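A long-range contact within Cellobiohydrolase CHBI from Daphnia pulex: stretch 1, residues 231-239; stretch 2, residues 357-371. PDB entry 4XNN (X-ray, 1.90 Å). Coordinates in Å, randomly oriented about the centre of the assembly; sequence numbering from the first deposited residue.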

# COMPACT_ATOMS: atom_id res chain seq x y z
N THR A 231 7.96 -2.34 -6.30
CA THR A 231 7.47 -1.72 -7.52
C THR A 231 7.43 -0.18 -7.41
O THR A 231 7.03 0.36 -6.38
CB THR A 231 6.01 -2.25 -7.82
OG1 THR A 231 6.03 -3.68 -7.75
CG2 THR A 231 5.53 -1.85 -9.18
N THR A 232 7.84 0.47 -8.50
CA THR A 232 7.76 1.93 -8.65
C THR A 232 6.59 2.28 -9.58
O THR A 232 6.42 1.65 -10.62
CB THR A 232 9.03 2.46 -9.27
OG1 THR A 232 9.32 1.76 -10.49
CG2 THR A 232 10.18 2.33 -8.23
N HIS A 233 5.79 3.26 -9.17
CA HIS A 233 4.65 3.74 -9.92
C HIS A 233 4.67 5.28 -10.03
O HIS A 233 4.02 5.96 -9.26
CB HIS A 233 3.32 3.41 -9.26
CG HIS A 233 3.02 1.97 -9.11
ND1 HIS A 233 2.16 1.29 -9.96
CD2 HIS A 233 3.33 1.09 -8.13
CE1 HIS A 233 2.01 0.05 -9.54
NE2 HIS A 233 2.68 -0.09 -8.41
N PRO A 234 5.40 5.83 -11.02
CA PRO A 234 5.25 7.28 -11.16
C PRO A 234 3.91 7.69 -11.77
O PRO A 234 3.22 6.88 -12.47
CB PRO A 234 6.39 7.62 -12.10
CG PRO A 234 6.59 6.41 -12.91
CD PRO A 234 6.42 5.29 -11.92
N CYS A 235 3.52 8.95 -11.53
CA CYS A 235 2.38 9.55 -12.22
C CYS A 235 2.72 10.97 -12.77
O CYS A 235 3.72 11.60 -12.34
CB CYS A 235 1.23 9.71 -11.24
SG CYS A 235 0.66 8.26 -10.35
N THR A 236 1.86 11.52 -13.64
CA THR A 236 2.11 12.88 -14.21
C THR A 236 0.89 13.72 -14.00
O THR A 236 -0.12 13.46 -14.63
CB THR A 236 2.37 12.85 -15.70
OG1 THR A 236 1.32 12.12 -16.34
CG2 THR A 236 3.62 12.21 -15.97
N PRO A 237 0.88 14.61 -13.02
CA PRO A 237 1.86 14.78 -11.96
C PRO A 237 1.83 13.73 -10.84
O PRO A 237 0.93 12.92 -10.78
CB PRO A 237 1.42 16.12 -11.39
CG PRO A 237 -0.10 16.00 -11.45
CD PRO A 237 -0.41 15.24 -12.69
N ASN A 238 2.79 13.79 -9.95
CA ASN A 238 2.91 12.87 -8.83
C ASN A 238 1.95 13.16 -7.64
O ASN A 238 1.55 12.24 -6.91
CB ASN A 238 4.33 12.96 -8.26
CG ASN A 238 5.33 12.25 -9.09
OD1 ASN A 238 5.06 11.17 -9.63
ND2 ASN A 238 6.55 12.81 -9.14
N ASP A 239 1.54 14.41 -7.47
CA ASP A 239 0.73 14.78 -6.30
C ASP A 239 -0.73 14.38 -6.38
O ASP A 239 -1.27 14.10 -7.47
CB ASP A 239 0.83 16.26 -6.02
CG ASP A 239 0.44 17.09 -7.18
OD1 ASP A 239 0.99 16.87 -8.28
OD2 ASP A 239 -0.37 18.00 -6.99
N ASP A 357 4.65 1.81 -19.59
CA ASP A 357 4.00 3.04 -19.13
C ASP A 357 4.84 3.78 -18.07
O ASP A 357 4.72 4.98 -17.97
CB ASP A 357 2.55 2.81 -18.61
CG ASP A 357 1.61 4.02 -18.90
OD1 ASP A 357 1.95 4.77 -19.84
OD2 ASP A 357 0.59 4.25 -18.19
N HIS A 358 5.66 3.05 -17.32
CA HIS A 358 6.64 3.62 -16.38
C HIS A 358 7.52 4.69 -17.08
O HIS A 358 7.65 5.84 -16.62
CB HIS A 358 7.55 2.48 -15.86
CG HIS A 358 8.37 2.86 -14.70
ND1 HIS A 358 9.70 3.16 -14.84
CD2 HIS A 358 8.11 2.85 -13.37
CE1 HIS A 358 10.22 3.42 -13.64
NE2 HIS A 358 9.27 3.24 -12.73
N LYS A 359 8.09 4.32 -18.21
CA LYS A 359 8.89 5.27 -19.05
C LYS A 359 8.07 6.42 -19.57
O LYS A 359 8.52 7.53 -19.48
CB LYS A 359 9.48 4.51 -20.25
CG LYS A 359 10.32 5.33 -21.22
CD LYS A 359 10.74 4.35 -22.31
CE LYS A 359 11.01 4.98 -23.64
NZ LYS A 359 11.93 6.06 -23.38
N ASN A 360 6.85 6.13 -20.05
CA ASN A 360 5.94 7.20 -20.53
C ASN A 360 5.63 8.20 -19.46
O ASN A 360 5.47 9.35 -19.75
CB ASN A 360 4.62 6.63 -21.01
CG ASN A 360 4.77 5.86 -22.27
OD1 ASN A 360 5.74 5.98 -22.97
ND2 ASN A 360 3.81 5.01 -22.54
N LYS A 361 5.57 7.77 -18.22
CA LYS A 361 5.30 8.68 -17.07
C LYS A 361 6.54 9.32 -16.48
O LYS A 361 6.45 10.03 -15.47
CB LYS A 361 4.52 7.93 -15.97
CG LYS A 361 3.01 8.15 -16.04
CD LYS A 361 2.37 7.38 -17.16
CE LYS A 361 0.96 7.85 -17.34
NZ LYS A 361 0.16 6.95 -18.23
N GLY A 362 7.69 9.12 -17.11
CA GLY A 362 8.91 9.86 -16.74
C GLY A 362 9.91 9.01 -15.99
O GLY A 362 10.94 9.50 -15.49
N GLY A 363 9.57 7.74 -15.79
CA GLY A 363 10.55 6.79 -15.26
C GLY A 363 11.09 7.02 -13.88
O GLY A 363 10.42 7.60 -13.02
N MET A 364 12.29 6.52 -13.63
CA MET A 364 12.90 6.64 -12.29
C MET A 364 12.99 8.10 -11.87
O MET A 364 12.76 8.44 -10.73
CB MET A 364 14.27 5.97 -12.30
CG MET A 364 14.20 4.44 -12.49
SD MET A 364 13.36 3.60 -11.14
CE MET A 364 14.79 3.48 -10.03
N LYS A 365 13.36 8.98 -12.81
CA LYS A 365 13.47 10.37 -12.48
C LYS A 365 12.19 10.94 -11.90
O LYS A 365 12.23 11.58 -10.84
CB LYS A 365 13.96 11.18 -13.70
CG LYS A 365 13.97 12.69 -13.46
CD LYS A 365 14.69 13.44 -14.61
CE LYS A 365 14.71 14.92 -14.32
NZ LYS A 365 14.95 15.66 -15.58
N GLN A 366 11.05 10.67 -12.53
CA GLN A 366 9.74 11.17 -12.06
C GLN A 366 9.37 10.56 -10.72
O GLN A 366 8.90 11.27 -9.84
CB GLN A 366 8.66 10.95 -13.12
CG GLN A 366 7.22 11.44 -12.75
CD GLN A 366 7.09 12.95 -12.73
OE1 GLN A 366 8.08 13.63 -12.93
NE2 GLN A 366 5.94 13.45 -12.38
N MET A 367 9.62 9.25 -10.58
CA MET A 367 9.39 8.59 -9.31
C MET A 367 10.21 9.29 -8.27
O MET A 367 9.80 9.52 -7.12
CB MET A 367 9.87 7.09 -9.37
CG MET A 367 9.54 6.31 -8.10
SD MET A 367 7.78 5.94 -7.86
CE MET A 367 7.26 7.08 -6.58
N GLY A 368 11.43 9.62 -8.61
CA GLY A 368 12.26 10.28 -7.56
C GLY A 368 11.81 11.69 -7.15
O GLY A 368 12.11 12.15 -6.05
N GLU A 369 11.16 12.41 -8.03
CA GLU A 369 10.64 13.74 -7.69
C GLU A 369 9.57 13.61 -6.60
O GLU A 369 9.45 14.48 -5.68
CB GLU A 369 10.07 14.41 -8.92
CG GLU A 369 11.13 14.76 -9.98
CD GLU A 369 12.18 15.82 -9.59
OE1 GLU A 369 12.13 16.45 -8.50
OE2 GLU A 369 13.10 16.06 -10.40
N ALA A 370 8.81 12.50 -6.66
CA ALA A 370 7.84 12.26 -5.59
C ALA A 370 8.49 12.04 -4.28
O ALA A 370 7.99 12.53 -3.25
CB ALA A 370 6.98 11.04 -5.92
N MET A 371 9.56 11.24 -4.30
CA MET A 371 10.33 10.87 -3.12
C MET A 371 11.07 12.07 -2.50
O MET A 371 11.24 12.15 -1.27
CB MET A 371 11.34 9.79 -3.52
CG MET A 371 10.70 8.46 -3.96
SD MET A 371 11.70 7.40 -4.99
CE MET A 371 12.92 6.77 -3.83

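The end of a strand, residues 231-233, and the loop that follows it lie against a helix that runs through residues 364-371 and against the short helix 357-360 just before it. Strand and longer helix cross at 83°, nearly perpendicular, with 8.7 Å between axes at closest approach. Pro-234 makes the tightest backbone approach, its CA 4.7 Å from CA of Met-367, and its ring fills the apolar centre: CD lies 3.3 Å from CD2 of His-358, CG makes an off-centre CH-pi contact with that imidazole, and CB sits 4.0 Å from CG of Gln-366. Having no backbone N-H, this proline brings no donor that would need a partner here.

Two of the three hydrogen bonds across the contact pair a side-chain amide with a backbone carbonyl. Gln-366 sends NE2 to O of Cys-235 (2.9 Å, nearly straight at 167°), satisfying a loop carbonyl. Asn-238 returns the favour, its ND2 donating to O of Gln-366 at 2.9 Å. That carbonyl also accepts weak bonds from N of Glu-369 and Ala-370, so the side chain joins an acceptor already used within the helix. The other end of the same amide, OD1, takes a weak bond from N of Cys-235 (3.3 Å), so Asn-238 braces its own loop while gripping the helix.

At the strand end, NE2 of His-358 donates to OG1 of Thr-232 at 2.7 Å, short but weak because the angle is only 121°; that hydroxyl is also hydrogen-bonded elsewhere in the structure. Lys-361 lends its aliphatic part to the loop, CG 3.8 Å from O of Pro-234, while NZ turns back to a salt bridge with OD2 of Asp-357 (2.7 Å). The account does not balance fully: O of Lys-361, covered by CG2 of Thr-236 at 3.6 Å, is buried without a partner in the model.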